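Local coordinates for ABC transporter, substrate binding protein (Agrobacterium tumefaciens, PDB 3C9H) that probably captures a solute in the periplasm and delivers it to an ABC transporter, and binds a magnesium ion, at residues 133-138 with 235-240; 256-261 with 321-326. All coordinates share one frame; numbering follows the deposited sequence.

Contact 1 (133-138 with 235-240)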
ATOM      1  N   THR A 133      -7.766  -3.329   3.939  1.00 21.38           N
ATOM      2  CA  THR A 133      -8.010  -3.122   2.525  1.00 21.30           C
ATOM      3  C   THR A 133      -7.487  -4.343   1.770  1.00 22.11           C
ATOM      4  O   THR A 133      -6.805  -5.190   2.343  1.00 22.75           O
ATOM      5  CB  THR A 133      -7.240  -1.888   1.995  1.00 21.32           C
ATOM      6  OG1 THR A 133      -5.821  -2.164   1.991  1.00 20.26           O
ATOM      7  CG2 THR A 133      -7.545  -0.628   2.841  1.00 19.54           C
ATOM      8  N   PHE A 134      -7.763  -4.390   0.474  1.00 22.60           N
ATOM      9  CA  PHE A 134      -7.320  -5.501  -0.393  1.00 23.18           C
ATOM     10  C   PHE A 134      -6.944  -4.853  -1.745  1.00 23.77           C
ATOM     11  O   PHE A 134      -7.809  -4.602  -2.575  1.00 24.79           O
ATOM     12  CB  PHE A 134      -8.501  -6.491  -0.490  1.00 24.32           C
ATOM     13  CG  PHE A 134      -8.151  -7.863  -1.004  1.00 24.18           C
ATOM     14  CD1 PHE A 134      -7.534  -8.799  -0.178  1.00 27.62           C
ATOM     15  CD2 PHE A 134      -8.488  -8.232  -2.298  1.00 26.27           C
ATOM     16  CE1 PHE A 134      -7.232 -10.091  -0.653  1.00 27.64           C
ATOM     17  CE2 PHE A 134      -8.191  -9.509  -2.785  1.00 26.43           C
ATOM     18  CZ  PHE A 134      -7.563 -10.437  -1.960  1.00 26.18           C
ATOM     19  N   GLU A 135      -5.659  -4.529  -1.925  1.00 22.97           N
ATOM     20  CA  GLU A 135      -5.173  -3.673  -3.053  1.00 22.70           C
ATOM     21  C   GLU A 135      -4.077  -4.338  -3.900  1.00 22.47           C
ATOM     22  O   GLU A 135      -3.072  -4.752  -3.364  1.00 22.80           O
ATOM     23  CB  GLU A 135      -4.637  -2.342  -2.494  1.00 22.17           C
ATOM     24  CG  GLU A 135      -5.742  -1.446  -1.915  1.00 22.88           C
ATOM     25  CD  GLU A 135      -5.169  -0.271  -1.148  1.00 22.58           C
ATOM     26  OE1 GLU A 135      -4.654   0.659  -1.805  1.00 22.93           O
ATOM     27  OE2 GLU A 135      -5.184  -0.304   0.104  1.00 22.77           O
ATOM     28  N   PRO A 136      -4.289  -4.471  -5.225  1.00 22.91           N
ATOM     29  CA  PRO A 136      -3.322  -5.160  -6.078  1.00 22.65           C
ATOM     30  C   PRO A 136      -2.186  -4.272  -6.592  1.00 22.74           C
ATOM     31  O   PRO A 136      -2.351  -3.053  -6.686  1.00 23.64           O
ATOM     32  CB  PRO A 136      -4.172  -5.631  -7.248  1.00 23.82           C
ATOM     33  CG  PRO A 136      -5.187  -4.521  -7.425  1.00 24.02           C
ATOM     34  CD  PRO A 136      -5.494  -4.083  -5.971  1.00 23.85           C
ATOM     35  N   ALA A 137      -1.045  -4.900  -6.865  1.00 22.05           N
ATOM     36  CA  ALA A 137       0.093  -4.289  -7.553  1.00 22.70           C
ATOM     37  C   ALA A 137      -0.059  -4.571  -9.039  1.00 23.60           C
ATOM     38  O   ALA A 137      -0.025  -5.757  -9.475  1.00 25.04           O
ATOM     39  CB  ALA A 137       1.362  -4.882  -7.075  1.00 21.94           C
ATOM     40  N   VAL A 138      -0.171  -3.501  -9.816  1.00 22.73           N
ATOM     41  CA  VAL A 138      -0.604  -3.589 -11.213  1.00 22.99           C
ATOM     42  C   VAL A 138       0.391  -2.931 -12.164  1.00 22.49           C
ATOM     43  O   VAL A 138       1.284  -2.185 -11.745  1.00 22.23           O
ATOM     44  CB  VAL A 138      -1.983  -2.912 -11.401  1.00 22.27           C
ATOM     45  CG1 VAL A 138      -3.006  -3.516 -10.453  1.00 23.59           C
ATOM     46  CG2 VAL A 138      -1.872  -1.358 -11.223  1.00 22.32           C
ATOM     47  N   LEU A 235       0.364   0.733  -7.182  1.00 21.20           N
ATOM     48  CA  LEU A 235      -0.867   0.529  -6.447  1.00 21.49           C
ATOM     49  C   LEU A 235      -2.093   0.705  -7.355  1.00 21.55           C
ATOM     50  O   LEU A 235      -2.319   1.773  -7.911  1.00 21.27           O
ATOM     51  CB  LEU A 235      -0.925   1.434  -5.210  1.00 21.79           C
ATOM     52  CG  LEU A 235       0.066   1.132  -4.062  1.00 22.82           C
ATOM     53  CD1 LEU A 235      -0.131   2.142  -2.926  1.00 24.26           C
ATOM     54  CD2 LEU A 235      -0.058  -0.331  -3.545  1.00 23.72           C
ATOM     55  N   GLY A 236      -2.890  -0.349  -7.479  1.00 21.17           N
ATOM     56  CA  GLY A 236      -4.044  -0.348  -8.380  1.00 21.18           C
ATOM     57  C   GLY A 236      -5.109   0.644  -7.966  1.00 21.65           C
ATOM     58  O   GLY A 236      -5.776   1.215  -8.798  1.00 21.68           O
ATOM     59  N   SER A 237      -5.268   0.837  -6.658  1.00 21.58           N
ATOM     60  CA  SER A 237      -6.247   1.781  -6.124  1.00 21.59           C
ATOM     61  C   SER A 237      -5.909   3.204  -6.558  1.00 21.65           C
ATOM     62  O   SER A 237      -6.748   3.930  -7.035  1.00 22.70           O
ATOM     63  CB  SER A 237      -6.263   1.673  -4.596  1.00 21.45           C
ATOM     64  OG  SER A 237      -4.932   1.618  -4.090  1.00 22.50           O
ATOM     65  N   TYR A 238      -4.649   3.590  -6.404  1.00 22.10           N
ATOM     66  CA  TYR A 238      -4.170   4.897  -6.809  1.00 21.59           C
ATOM     67  C   TYR A 238      -4.247   5.025  -8.321  1.00 22.09           C
ATOM     68  O   TYR A 238      -4.594   6.094  -8.828  1.00 21.68           O
ATOM     69  CB  TYR A 238      -2.728   5.079  -6.369  1.00 21.74           C
ATOM     70  CG  TYR A 238      -2.496   5.227  -4.860  1.00 20.73           C
ATOM     71  CD1 TYR A 238      -3.509   5.009  -3.921  1.00 22.98           C
ATOM     72  CD2 TYR A 238      -1.253   5.578  -4.391  1.00 19.66           C
ATOM     73  CE1 TYR A 238      -3.260   5.127  -2.544  1.00 22.38           C
ATOM     74  CE2 TYR A 238      -1.004   5.715  -3.045  1.00 20.39           C
ATOM     75  CZ  TYR A 238      -2.017   5.494  -2.118  1.00 20.69           C
ATOM     76  OH  TYR A 238      -1.747   5.619  -0.773  1.00 21.14           O
ATOM     77  N   ALA A 239      -3.932   3.942  -9.037  1.00 21.49           N
ATOM     78  CA  ALA A 239      -3.967   3.974 -10.485  1.00 22.22           C
ATOM     79  C   ALA A 239      -5.405   4.227 -10.952  1.00 22.57           C
ATOM     80  O   ALA A 239      -5.621   5.050 -11.819  1.00 22.25           O
ATOM     81  CB  ALA A 239      -3.405   2.685 -11.060  1.00 21.62           C
ATOM     82  N   ALA A 240      -6.371   3.523 -10.364  1.00 23.65           N
ATOM     83  CA  ALA A 240      -7.790   3.734 -10.680  1.00 25.33           C
ATOM     84  C   ALA A 240      -8.232   5.164 -10.355  1.00 26.99           C
ATOM     85  O   ALA A 240      -8.988   5.766 -11.133  1.00 27.42           O
ATOM     86  CB  ALA A 240      -8.680   2.699  -9.985  1.00 24.74           C
TER
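The carboxylate of E135 sits between two hydroxyls and shows how one buried acid can tie a strand to the start of a helix. Its CG lies anti to the carbonyl carbon (chi1 -69°) and the chain then runs extended, which carries the carboxylate across to the first turn of helix 236-245. There S237 OG donates to E135 OE1 in a very short bond of 2.5 Å. The serine OG is tucked between the residue's own N and C (chi1 44°), turned at the acid. On the other branch T133 OG1 donates to E135 OE2 at 2.7 Å. Both oxygens are met on their anti lone pairs, so the hydroxyls grip the group from its two outer flanks and should limit its rotation; R263 adds a salt bridge to OE2, and this positive charge probably favours the ionised acid.

Strand 135-142 and strand 230-235 are antiparallel neighbours in the alpha/beta fold of the periplasmic binding proteins, and the second strand passes straight into the helix at L235, its N-cap. A137 and L235 form a non-hydrogen-bonded pair, their side chains on the same face of the sheet. One residue on, G236 N donates to P136 O at 2.9 Å, nearly along the C=O axis. The absence of a side chain at G236 lets the strand come close: V138 points CG2 between its own N and C and lays it 3.7 Å from G236 CA, with CG1 alongside. Farther along the helix, V138 CG2 only grazes A239 CB, at 4.3 Å. L235 CD1 meanwhile rests over one face of the Y238 ring, offset toward its rim, and the Y238 hydroxyl bonds to the backbone N of D43, a magnesium ligand.

Contact 2 (256-261 with 321-326)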
ATOM      1  N   ASP A 256      -0.459 -13.445 -15.300  1.00 30.27           N
ATOM      2  CA  ASP A 256       0.364 -14.519 -14.710  1.00 29.41           C
ATOM      3  C   ASP A 256       0.157 -14.621 -13.174  1.00 28.97           C
ATOM      4  O   ASP A 256      -0.149 -15.681 -12.647  1.00 29.23           O
ATOM      5  CB  ASP A 256       1.851 -14.393 -15.097  1.00 29.69           C
ATOM      6  CG  ASP A 256       2.430 -12.978 -14.896  1.00 30.89           C
ATOM      7  OD1 ASP A 256       1.685 -12.012 -14.634  1.00 31.74           O
ATOM      8  OD2 ASP A 256       3.660 -12.831 -15.040  1.00 32.94           O
ATOM      9  N   TYR A 257       0.290 -13.514 -12.460  1.00 27.33           N
ATOM     10  CA  TYR A 257      -0.160 -13.464 -11.073  1.00 26.81           C
ATOM     11  C   TYR A 257      -0.248 -12.002 -10.645  1.00 26.05           C
ATOM     12  O   TYR A 257       0.424 -11.136 -11.218  1.00 24.30           O
ATOM     13  CB  TYR A 257       0.783 -14.232 -10.133  1.00 26.93           C
ATOM     14  CG  TYR A 257       2.159 -13.627 -10.026  1.00 27.16           C
ATOM     15  CD1 TYR A 257       2.442 -12.633  -9.100  1.00 26.95           C
ATOM     16  CD2 TYR A 257       3.187 -14.055 -10.858  1.00 27.03           C
ATOM     17  CE1 TYR A 257       3.720 -12.067  -9.024  1.00 27.15           C
ATOM     18  CE2 TYR A 257       4.435 -13.516 -10.776  1.00 27.52           C
ATOM     19  CZ  TYR A 257       4.713 -12.534  -9.863  1.00 28.32           C
ATOM     20  OH  TYR A 257       6.002 -12.024  -9.823  1.00 28.60           O
ATOM     21  N   THR A 258      -1.068 -11.738  -9.637  1.00 24.98           N
ATOM     22  CA  THR A 258      -1.218 -10.380  -9.132  1.00 24.98           C
ATOM     23  C   THR A 258      -1.019 -10.408  -7.619  1.00 24.32           C
ATOM     24  O   THR A 258      -1.800 -11.028  -6.898  1.00 24.53           O
ATOM     25  CB  THR A 258      -2.607  -9.725  -9.479  1.00 25.01           C
ATOM     26  OG1 THR A 258      -2.754  -9.553 -10.898  1.00 27.75           O
ATOM     27  CG2 THR A 258      -2.723  -8.335  -8.847  1.00 24.42           C
ATOM     28  N   VAL A 259       0.045  -9.766  -7.149  1.00 23.16           N
ATOM     29  CA  VAL A 259       0.269  -9.626  -5.726  1.00 22.68           C
ATOM     30  C   VAL A 259      -0.752  -8.648  -5.135  1.00 22.46           C
ATOM     31  O   VAL A 259      -1.075  -7.620  -5.751  1.00 21.24           O
ATOM     32  CB  VAL A 259       1.697  -9.178  -5.415  1.00 22.63           C
ATOM     33  CG1 VAL A 259       1.817  -8.884  -3.896  1.00 22.91           C
ATOM     34  CG2 VAL A 259       2.715 -10.273  -5.860  1.00 21.38           C
ATOM     35  N   VAL A 260      -1.275  -8.989  -3.951  1.00 22.15           N
ATOM     36  CA  VAL A 260      -2.265  -8.155  -3.265  1.00 22.56           C
ATOM     37  C   VAL A 260      -1.773  -7.832  -1.851  1.00 23.30           C
ATOM     38  O   VAL A 260      -1.338  -8.726  -1.074  1.00 24.50           O
ATOM     39  CB  VAL A 260      -3.646  -8.812  -3.206  1.00 22.34           C
ATOM     40  CG1 VAL A 260      -4.665  -7.911  -2.461  1.00 23.64           C
ATOM     41  CG2 VAL A 260      -4.125  -9.105  -4.593  1.00 24.10           C
ATOM     42  N   MET A 261      -1.843  -6.559  -1.508  1.00 22.28           N
ATOM     43  CA  MET A 261      -1.496  -6.156  -0.150  1.00 22.44           C
ATOM     44  C   MET A 261      -2.731  -5.663   0.540  1.00 21.49           C
ATOM     45  O   MET A 261      -3.759  -5.413  -0.090  1.00 20.71           O
ATOM     46  CB  MET A 261      -0.403  -5.073  -0.127  1.00 22.80           C
ATOM     47  CG  MET A 261      -0.830  -3.668  -0.559  1.00 22.23           C
ATOM     48  SD  MET A 261      -1.751  -2.572   0.594  1.00 15.53           S
ATOM     49  CE  MET A 261      -0.875  -2.982   2.061  1.00 33.80           C
ATOM     50  N   ALA A 321      -6.998 -17.843  -8.289  1.00 39.31           N
ATOM     51  CA  ALA A 321      -5.571 -18.077  -8.030  1.00 38.72           C
ATOM     52  C   ALA A 321      -4.621 -17.105  -8.746  1.00 38.02           C
ATOM     53  O   ALA A 321      -3.424 -17.171  -8.514  1.00 37.82           O
ATOM     54  CB  ALA A 321      -5.186 -19.534  -8.375  1.00 39.00           C
ATOM     55  N   GLN A 322      -5.131 -16.232  -9.612  1.00 37.05           N
ATOM     56  CA  GLN A 322      -4.317 -15.127 -10.150  1.00 36.57           C
ATOM     57  C   GLN A 322      -3.812 -14.251  -8.991  1.00 35.39           C
ATOM     58  O   GLN A 322      -2.661 -13.801  -9.004  1.00 34.02           O
ATOM     59  CB  GLN A 322      -5.151 -14.284 -11.114  1.00 36.50           C
ATOM     60  CG  GLN A 322      -4.448 -13.068 -11.763  1.00 37.42           C
ATOM     61  CD  GLN A 322      -5.452 -12.127 -12.471  1.00 38.64           C
ATOM     62  OE1 GLN A 322      -5.102 -11.026 -12.927  1.00 41.13           O
ATOM     63  NE2 GLN A 322      -6.710 -12.567 -12.557  1.00 40.50           N
ATOM     64  N   LEU A 323      -4.673 -14.038  -7.986  1.00 34.49           N
ATOM     65  CA  LEU A 323      -4.361 -13.164  -6.839  1.00 34.65           C
ATOM     66  C   LEU A 323      -3.457 -13.846  -5.826  1.00 34.69           C
ATOM     67  O   LEU A 323      -3.667 -15.015  -5.478  1.00 33.53           O
ATOM     68  CB  LEU A 323      -5.637 -12.724  -6.117  1.00 34.31           C
ATOM     69  CG  LEU A 323      -6.712 -12.032  -6.949  1.00 33.72           C
ATOM     70  CD1 LEU A 323      -7.789 -11.444  -6.057  1.00 34.09           C
ATOM     71  CD2 LEU A 323      -6.127 -10.967  -7.863  1.00 32.81           C
ATOM     72  N   ARG A 324      -2.462 -13.101  -5.343  1.00 34.94           N
ATOM     73  CA  ARG A 324      -1.511 -13.592  -4.361  1.00 35.70           C
ATOM     74  C   ARG A 324      -1.491 -12.640  -3.146  1.00 35.93           C
ATOM     75  O   ARG A 324      -0.572 -11.828  -3.009  1.00 34.58           O
ATOM     76  CB  ARG A 324      -0.113 -13.729  -4.984  1.00 36.20           C
ATOM     77  CG  ARG A 324      -0.051 -14.578  -6.263  1.00 37.99           C
ATOM     78  CD  ARG A 324      -0.603 -15.994  -6.014  1.00 42.49           C
ATOM     79  NE  ARG A 324      -0.017 -16.985  -6.917  1.00 44.70           N
ATOM     80  CZ  ARG A 324      -0.321 -17.119  -8.206  1.00 47.93           C
ATOM     81  NH1 ARG A 324      -1.224 -16.335  -8.766  1.00 51.19           N
ATOM     82  NH2 ARG A 324       0.275 -18.042  -8.948  1.00 48.18           N
ATOM     83  N   PRO A 325      -2.519 -12.736  -2.270  1.00 36.95           N
ATOM     84  CA  PRO A 325      -2.558 -11.889  -1.066  1.00 37.62           C
ATOM     85  C   PRO A 325      -1.608 -12.362   0.009  1.00 38.48           C
ATOM     86  O   PRO A 325      -1.092 -13.475  -0.068  1.00 37.27           O
ATOM     87  CB  PRO A 325      -4.004 -11.995  -0.577  1.00 37.46           C
ATOM     88  CG  PRO A 325      -4.535 -13.278  -1.178  1.00 37.91           C
ATOM     89  CD  PRO A 325      -3.692 -13.627  -2.369  1.00 37.14           C
ATOM     90  N   VAL A 326      -1.404 -11.501   1.011  1.00 40.00           N
ATOM     91  CA  VAL A 326      -0.476 -11.744   2.116  1.00 40.86           C
ATOM     92  C   VAL A 326      -1.294 -11.841   3.434  1.00 42.12           C
ATOM     93  O   VAL A 326      -2.034 -10.912   3.781  1.00 41.18           O
ATOM     94  CB  VAL A 326       0.566 -10.589   2.217  1.00 40.66           C
ATOM     95  CG1 VAL A 326       1.690 -10.960   3.148  1.00 39.96           C
ATOM     96  CG2 VAL A 326       1.117 -10.202   0.809  1.00 40.42           C
TER
HETATM   97  O   HOH W   1      -3.179  -9.272   1.703  1.00 31.89           O
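Parallel pairing joins strand 258-261 to the short strand 323-325, which adds an edge to the sheet of this periplasmic-binding-protein fold. The tight part is a backbone ladder. T258 is held through both its backbone N and its O: N donates to Q322 O at 2.7 Å, and O accepts from R324 N at 2.7 Å. V260 N then donates to R324 O at 3.1 Å, approaching far above the carbonyl plane. On the face shared by T258, V260, L323 and P325, apolar groups meet at van der Waals distance, V260 CG2 4.2 Å from L323 CB and V260 CB 4.1 Å from P325 CB. T258 OG1 turns beside its own backbone N and bonds to P254 O.

R324 lies on the more open, partly exposed side. Bent at chi2 (-57°), its chain folds back until one face of the guanidinium lies against Y257 CB, though the position of NH1 is less certain. The Y257 ring itself leads away, its hydroxyl bonded to D191 and its ring in a cation-pi contact with R155. Next to P325 a water accepts from V326 N and donates weakly to V260 O; V326 CG2 comes to 3.4 Å from that same V260 O.

Overall arrangement
Strands 135-142 and 258-268 are antiparallel neighbours, and they join the two contacts, whose centres are about 12 Å apart. The seam is backbone bonding, with E135 N 2.8 Å from M261 O and A137 N 2.9 Å from V259 O; P136 CB also packs 3.5 Å from T258 CG2. Contact 1 is the more central, its centre about 8 Å from the centre of the chain against about 14 Å for contact 2. The side chain of L235 in contact 1 is about 6 Å from the magnesium ion and about 4 Å from a bound citrate, which probably comes from the crystallisation liquor but may mark the pocket. Contact 2 lies away from that site.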